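Local atomic coordinates of Glucanase/chitosanase (Paenibacillus fukuinensis, PDB entry 4ZZ5), a protein that probably hydrolyses chitosan and beta-glucans, this chain being its second chitosan-binding module, a CBM32 beta-sandwich. Residues A[16-21]-A[47-52]. Numbering follows the deposited sequence.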
loop_
_atom_site.group_PDB
_atom_site.type_symbol
_atom_site.label_atom_id
_atom_site.label_comp_id
_atom_site.label_asym_id
_atom_site.label_seq_id
_atom_site.Cartn_x
_atom_site.Cartn_y
_atom_site.Cartn_z
ATOM N N ALA A 16 8.244 -3.158 2.392
ATOM C CA ALA A 16 9.172 -3.012 1.323
ATOM C C ALA A 16 8.537 -2.161 0.252
ATOM O O ALA A 16 7.273 -2.195 0.106
ATOM C CB ALA A 16 9.548 -4.368 0.750
ATOM N N THR A 17 9.301 -1.475 -0.557
ATOM C CA THR A 17 8.773 -0.629 -1.618
ATOM C C THR A 17 9.526 -0.813 -2.880
ATOM O O THR A 17 10.729 -1.212 -2.912
ATOM C CB THR A 17 8.790 0.863 -1.176
ATOM O OG1 THR A 17 10.132 1.329 -0.926
ATOM C CG2 THR A 17 7.954 1.108 0.025
ATOM N N SER A 18 8.920 -0.456 -4.002
ATOM C CA SER A 18 9.633 -0.465 -5.248
ATOM C C SER A 18 10.716 0.592 -5.358
ATOM O O SER A 18 11.835 0.344 -5.884
ATOM C CB SER A 18 8.670 -0.194 -6.392
ATOM O OG SER A 18 7.849 0.963 -6.111
ATOM N N SER A 19 10.500 1.741 -4.771
ATOM C CA SER A 19 11.430 2.885 -4.806
ATOM C C SER A 19 11.037 3.807 -3.708
ATOM O O SER A 19 9.945 3.754 -3.149
ATOM C CB SER A 19 11.399 3.593 -6.121
ATOM O OG SER A 19 10.205 4.216 -6.382
ATOM N N ILE A 20 11.930 4.754 -3.421
ATOM C CA ILE A 20 11.686 5.886 -2.491
ATOM C C ILE A 20 12.171 7.164 -3.135
ATOM O O ILE A 20 13.103 7.201 -3.939
ATOM C CB ILE A 20 12.310 5.702 -1.169
ATOM C CG1 ILE A 20 13.821 5.911 -1.183
ATOM C CG2 ILE A 20 11.842 4.418 -0.496
ATOM C CD1 ILE A 20 14.458 5.892 0.183
ATOM N N GLU A 21 11.501 8.244 -2.803
ATOM C CA GLU A 21 11.861 9.553 -3.394
ATOM C C GLU A 21 13.107 10.064 -2.757
ATOM O O GLU A 21 13.936 10.644 -3.551
ATOM C CB GLU A 21 10.732 10.490 -3.076
ATOM C CG GLU A 21 10.847 11.979 -3.552
ATOM C CD GLU A 21 9.591 12.796 -3.028
ATOM O OE1 GLU A 21 9.287 12.763 -1.848
ATOM O OE2 GLU A 21 8.953 13.530 -3.750
ATOM N N PRO A 47 5.125 1.630 -12.846
ATOM C CA PRO A 47 4.356 1.193 -11.659
ATOM C C PRO A 47 5.239 1.303 -10.439
ATOM O O PRO A 47 6.465 1.227 -10.486
ATOM C CB PRO A 47 4.027 -0.277 -11.894
ATOM C CG PRO A 47 4.137 -0.385 -13.449
ATOM C CD PRO A 47 5.182 0.586 -13.857
ATOM N N GLN A 48 4.591 1.567 -9.272
ATOM C CA GLN A 48 5.262 1.556 -8.024
ATOM C C GLN A 48 4.430 0.803 -7.022
ATOM O O GLN A 48 3.230 0.601 -7.226
ATOM C CB GLN A 48 5.505 3.014 -7.523
ATOM C CG GLN A 48 6.252 3.885 -8.467
ATOM C CD GLN A 48 7.722 3.590 -8.583
ATOM O OE1 GLN A 48 8.345 2.916 -7.790
ATOM N NE2 GLN A 48 8.376 4.250 -9.539
ATOM N N TRP A 49 5.036 0.374 -5.936
ATOM C CA TRP A 49 4.349 -0.452 -4.961
ATOM C C TRP A 49 4.937 -0.351 -3.608
ATOM O O TRP A 49 6.108 -0.002 -3.412
ATOM C CB TRP A 49 4.251 -1.902 -5.475
ATOM C CG TRP A 49 5.557 -2.557 -5.810
ATOM C CD1 TRP A 49 6.001 -2.784 -7.059
ATOM C CD2 TRP A 49 6.566 -3.107 -4.891
ATOM N NE1 TRP A 49 7.250 -3.403 -6.985
ATOM C CE2 TRP A 49 7.611 -3.563 -5.709
ATOM C CE3 TRP A 49 6.646 -3.205 -3.527
ATOM C CZ2 TRP A 49 8.775 -4.137 -5.110
ATOM C CZ3 TRP A 49 7.824 -3.767 -2.961
ATOM C CH2 TRP A 49 8.828 -4.208 -3.786
ATOM N N ILE A 50 4.084 -0.698 -2.626
ATOM C CA ILE A 50 4.500 -0.841 -1.252
ATOM C C ILE A 50 3.812 -2.083 -0.723
ATOM O O ILE A 50 2.590 -2.255 -0.959
ATOM C CB ILE A 50 4.145 0.398 -0.392
ATOM C CG1 ILE A 50 4.443 0.163 1.069
ATOM C CG2 ILE A 50 2.712 0.862 -0.553
ATOM C CD1 ILE A 50 4.484 1.455 1.857
ATOM N N TYR A 51 4.516 -2.944 -0.021
ATOM C CA TYR A 51 3.853 -4.075 0.671
ATOM C C TYR A 51 4.186 -4.081 2.115
ATOM O O TYR A 51 5.269 -3.564 2.563
ATOM C CB TYR A 51 4.094 -5.430 -0.005
ATOM C CG TYR A 51 5.452 -6.059 0.052
ATOM C CD1 TYR A 51 5.895 -6.597 1.255
ATOM C CD2 TYR A 51 6.195 -6.214 -1.062
ATOM C CE1 TYR A 51 7.199 -7.254 1.212
ATOM C CE2 TYR A 51 7.426 -6.849 -1.077
ATOM C CZ TYR A 51 7.869 -7.319 0.098
ATOM O OH TYR A 51 9.146 -7.966 0.113
ATOM N N ILE A 52 3.314 -4.684 2.888
ATOM C CA ILE A 52 3.409 -4.883 4.335
ATOM C C ILE A 52 3.480 -6.344 4.618
ATOM O O ILE A 52 2.667 -7.129 4.048
ATOM C CB ILE A 52 2.213 -4.325 5.011
ATOM C CG1 ILE A 52 1.975 -2.843 4.647
ATOM C CG2 ILE A 52 2.298 -4.546 6.531
ATOM C CD1 ILE A 52 0.589 -2.343 4.980
#
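The indole of Trp49 lies over the backbone of Thr17 and Ser18, with one face against the end of strand 15-17 and the loop that follows. CB of Ser18 stands 3.6 Å from the centroid of the five-membered ring, almost on its normal, a CH-pi contact, while C of Thr17 sits 3.4 Å above the plane nearer the rim. With chi1 at 57°, CG of Trp49 is tucked between its own backbone N and carbonyl carbon. On the same face of the sheet, CB of Ala16 rests over the ring of Tyr51, 3.5 Å from CZ; these two residues form a hydrogen-bonded antiparallel pair, each N bonding to the other's O. Thr17 and Ile50 form the non-hydrogen-bonded pair on the other face; their side chains run side by side, CG2 of Thr17 meeting CG1 of Ile50 at 3.8 Å, where Ile50 joins Leu131 and Phe134 of the opposing sheet. Just past the end of strand 15-17, N of Ser18 still bonds to O of Trp49, while its OG accepts from N of Trp49 at 2.9 Å and donates to OE1 of Gln48 at 2.6 Å. That oxygen is gripped twice, since OG of Ser19 also donates to it at 2.7 Å, from above the carbonyl plane. An alanine at Trp49 would probably leave CB of Ser18 and the Thr17 backbone without their aromatic cover, and Arg117 without its cation-pi partner. The contact joins edge strand 15-17 to strand 48-54 in the sandwich's five-stranded sheet, and buried Gln48 ties down the loop after strand 15-17, its side-chain amide oxygen accepting from two serine hydroxyls.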